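Alpha-catenin-like protein hmp-1 (PDB 5H5M) links the cadherin-catenin complex of adherens junctions to actin filaments, and is required for cell migration and cell shape changes during body enclosure and elongation of the worm embryo. Local coordinates at residues S53-R58 / I115-S120. Residues are numbered along the deposited sequence; the frame is centred on the assembly and turned at random.
Sequences STRENR and IVDHIS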
ATOM      1  N   SER A  53     -11.096   5.448   1.375  1.00 43.35           N
ATOM      2  CA  SER A  53      -9.945   5.185   0.528  1.00 42.30           C
ATOM      3  C   SER A  53      -9.764   3.675   0.400  1.00 44.95           C
ATOM      4  O   SER A  53      -9.088   3.190  -0.508  1.00 35.47           O
ATOM      5  CB  SER A  53      -8.684   5.838   1.098  1.00 48.08           C
ATOM      6  OG  SER A  53      -8.443   5.407   2.426  1.00 54.19           O
ATOM      7  N   THR A  54     -10.384   2.936   1.318  1.00 42.30           N
ATOM      8  CA  THR A  54     -10.290   1.479   1.334  1.00 48.38           C
ATOM      9  C   THR A  54     -11.061   0.873   0.161  1.00 38.00           C
ATOM     10  O   THR A  54     -12.154   1.328  -0.170  1.00 45.60           O
ATOM     11  CB  THR A  54     -10.820   0.896   2.667  1.00 52.26           C
ATOM     12  OG1 THR A  54     -10.060   1.427   3.760  1.00 44.45           O
ATOM     13  CG2 THR A  54     -10.716  -0.625   2.684  1.00 42.16           C
ATOM     14  N   ARG A  55     -10.481  -0.146  -0.468  1.00 30.27           N
ATOM     15  CA  ARG A  55     -11.113  -0.805  -1.608  1.00 30.84           C
ATOM     16  C   ARG A  55     -12.302  -1.662  -1.174  1.00 38.79           C
ATOM     17  O   ARG A  55     -12.310  -2.225  -0.078  1.00 44.14           O
ATOM     18  CB  ARG A  55     -10.089  -1.655  -2.367  1.00 36.14           C
ATOM     19  CG  ARG A  55      -9.163  -0.845  -3.282  1.00 38.18           C
ATOM     20  CD  ARG A  55      -7.976  -1.676  -3.754  1.00 26.88           C
ATOM     21  NE  ARG A  55      -7.225  -1.035  -4.833  1.00 25.14           N
ATOM     22  CZ  ARG A  55      -6.318  -0.077  -4.657  1.00 22.96           C
ATOM     23  NH1 ARG A  55      -6.045   0.375  -3.439  1.00 20.84           N
ATOM     24  NH2 ARG A  55      -5.681   0.436  -5.702  1.00 25.07           N
ATOM     25  N   GLU A  56     -13.300  -1.758  -2.048  1.00 39.41           N
ATOM     26  CA  GLU A  56     -14.571  -2.399  -1.717  1.00 38.11           C
ATOM     27  C   GLU A  56     -14.449  -3.883  -1.382  1.00 41.29           C
ATOM     28  O   GLU A  56     -15.027  -4.351  -0.403  1.00 47.96           O
ATOM     29  CB  GLU A  56     -15.563  -2.219  -2.869  1.00 34.96           C
ATOM     30  CG  GLU A  56     -16.910  -2.893  -2.645  1.00 45.48           C
ATOM     31  CD  GLU A  56     -17.684  -2.302  -1.477  1.00 64.40           C
ATOM     32  OE1 GLU A  56     -17.387  -1.158  -1.071  1.00 68.85           O
ATOM     33  OE2 GLU A  56     -18.593  -2.988  -0.963  1.00 77.75           O
ATOM     34  N   ASN A  57     -13.704  -4.621  -2.195  1.00 36.59           N
ATOM     35  CA  ASN A  57     -13.608  -6.063  -2.029  1.00 37.85           C
ATOM     36  C   ASN A  57     -12.853  -6.453  -0.757  1.00 39.14           C
ATOM     37  O   ASN A  57     -13.182  -7.450  -0.117  1.00 40.03           O
ATOM     38  CB  ASN A  57     -12.959  -6.688  -3.266  1.00 52.66           C
ATOM     39  CG  ASN A  57     -12.565  -8.140  -3.056  1.00 63.51           C
ATOM     40  OD1 ASN A  57     -11.450  -8.437  -2.627  1.00 71.65           O
ATOM     41  ND2 ASN A  57     -13.488  -9.051  -3.343  1.00 60.06           N
ATOM     42  N   ARG A  58     -11.859  -5.655  -0.376  1.00 41.28           N
ATOM     43  CA  ARG A  58     -11.124  -5.919   0.856  1.00 40.37           C
ATOM     44  C   ARG A  58     -11.948  -5.472   2.062  1.00 38.32           C
ATOM     45  O   ARG A  58     -11.859  -6.053   3.143  1.00 37.32           O
ATOM     46  CB  ARG A  58      -9.760  -5.221   0.841  1.00 31.64           C
ATOM     47  CG  ARG A  58      -8.795  -5.749   1.896  1.00 24.64           C
ATOM     48  CD  ARG A  58      -7.343  -5.600   1.465  1.00 22.02           C
ATOM     49  NE  ARG A  58      -6.840  -6.792   0.788  1.00 30.93           N
ATOM     50  CZ  ARG A  58      -6.191  -6.781  -0.370  1.00 38.60           C
ATOM     51  NH1 ARG A  58      -5.954  -5.636  -0.993  1.00 46.01           N
ATOM     52  NH2 ARG A  58      -5.771  -7.918  -0.905  1.00 66.83           N
ATOM     53  N   ILE A 115      -3.891  -1.982   4.680  1.00 16.93           N
ATOM     54  CA  ILE A 115      -2.878  -0.951   4.872  1.00 21.01           C
ATOM     55  C   ILE A 115      -1.908  -0.944   3.686  1.00 18.12           C
ATOM     56  O   ILE A 115      -1.518   0.118   3.196  1.00 19.24           O
ATOM     57  CB  ILE A 115      -2.116  -1.153   6.209  1.00 21.86           C
ATOM     58  CG1 ILE A 115      -2.739  -0.296   7.318  1.00 21.07           C
ATOM     59  CG2 ILE A 115      -0.647  -0.792   6.071  1.00 23.31           C
ATOM     60  CD1 ILE A 115      -4.219  -0.541   7.558  1.00 19.65           C
ATOM     61  N   VAL A 116      -1.542  -2.129   3.209  1.00 24.27           N
ATOM     62  CA  VAL A 116      -0.644  -2.234   2.062  1.00 28.18           C
ATOM     63  C   VAL A 116      -1.307  -1.671   0.802  1.00 23.70           C
ATOM     64  O   VAL A 116      -0.629  -1.099  -0.052  1.00 27.02           O
ATOM     65  CB  VAL A 116      -0.196  -3.690   1.830  1.00 22.35           C
ATOM     66  CG1 VAL A 116       0.691  -3.795   0.605  1.00 21.34           C
ATOM     67  CG2 VAL A 116       0.545  -4.204   3.053  1.00 19.74           C
ATOM     68  N   ASP A 117      -2.630  -1.811   0.702  1.00 20.50           N
ATOM     69  CA  ASP A 117      -3.393  -1.157  -0.365  1.00 20.65           C
ATOM     70  C   ASP A 117      -3.080   0.333  -0.433  1.00 20.36           C
ATOM     71  O   ASP A 117      -2.840   0.884  -1.508  1.00 26.40           O
ATOM     72  CB  ASP A 117      -4.900  -1.327  -0.162  1.00 23.71           C
ATOM     73  CG  ASP A 117      -5.424  -2.641  -0.687  1.00 26.65           C
ATOM     74  OD1 ASP A 117      -6.402  -3.148  -0.105  1.00 25.89           O
ATOM     75  OD2 ASP A 117      -4.873  -3.166  -1.678  1.00 28.89           O
ATOM     76  N   HIS A 118      -3.103   0.972   0.732  1.00 17.13           N
ATOM     77  CA  HIS A 118      -2.849   2.398   0.842  1.00 18.97           C
ATOM     78  C   HIS A 118      -1.391   2.731   0.535  1.00 23.01           C
ATOM     79  O   HIS A 118      -1.109   3.690  -0.180  1.00 32.30           O
ATOM     80  CB  HIS A 118      -3.231   2.894   2.241  1.00 23.62           C
ATOM     81  CG  HIS A 118      -4.708   2.874   2.506  1.00 26.63           C
ATOM     82  ND1 HIS A 118      -5.403   1.707   2.744  1.00 26.60           N
ATOM     83  CD2 HIS A 118      -5.616   3.873   2.557  1.00 28.55           C
ATOM     84  CE1 HIS A 118      -6.680   1.992   2.934  1.00 19.54           C
ATOM     85  NE2 HIS A 118      -6.837   3.298   2.826  1.00 21.84           N
ATOM     86  N   ILE A 119      -0.474   1.931   1.071  1.00 22.60           N
ATOM     87  CA  ILE A 119       0.956   2.124   0.836  1.00 20.38           C
ATOM     88  C   ILE A 119       1.297   1.942  -0.640  1.00 25.20           C
ATOM     89  O   ILE A 119       2.107   2.688  -1.200  1.00 21.89           O
ATOM     90  CB  ILE A 119       1.800   1.151   1.684  1.00 19.34           C
ATOM     91  CG1 ILE A 119       1.588   1.433   3.174  1.00 20.38           C
ATOM     92  CG2 ILE A 119       3.278   1.259   1.330  1.00 18.85           C
ATOM     93  CD1 ILE A 119       2.410   0.556   4.090  1.00 22.06           C
ATOM     94  N   SER A 120       0.662   0.955  -1.266  1.00 22.20           N
ATOM     95  CA  SER A 120       0.866   0.686  -2.685  1.00 18.12           C
ATOM     96  C   SER A 120       0.480   1.896  -3.533  1.00 18.61           C
ATOM     97  O   SER A 120       1.236   2.304  -4.414  1.00 19.63           O
ATOM     98  CB  SER A 120       0.066  -0.549  -3.117  1.00 19.21           C
ATOM     99  OG  SER A 120       0.244  -0.833  -4.495  1.00 21.48           O
TER
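Ser-53 OG and His-118 NE2 form a hydrogen bond of 2.7 Å, and either atom could be the donor. The bond ties the loop leading into helix 56-80 to the side of helix 92-122. Both helices belong to the helical bundles of the M domain in this vinculin/alpha-catenin family protein. The hydroxyl meets the imidazole at its edge, near the ring plane. The other ring nitrogen, ND1, bonds to Ala-114 O one helical turn back. With both nitrogens bonded, the ring is held in its rotation. Thr-54 OG1 also lies at the ring edge, 3.5 Å from His-118 CE1, and itself bonds to Ile-48 O.

The second anchor is a salt bridge. Arg-58 NH1 gives a nearly straight bond (164°) to Asp-117 OD1, at 2.7 Å. It arrives on the syn side, 21° out of the carboxylate plane. NH1 also comes within 2.8 Å of Asp-117 OD2, and the guanidinium and carboxylate planes are 38° apart. An alanine in place of Arg-58 would probably leave OD1 of the buried Asp-117 without its charged mate. The other oxygen, OD2, takes a hydrogen bond from His-247 NE2 on helix 237-260, so the carboxylate joins three helices.

Arg-55, at the N-cap position, makes salt bridges to Asp-121 and Glu-250. Its NH1 stays 4.1 Å from Asp-117 OD2, and no N-H points at that oxygen.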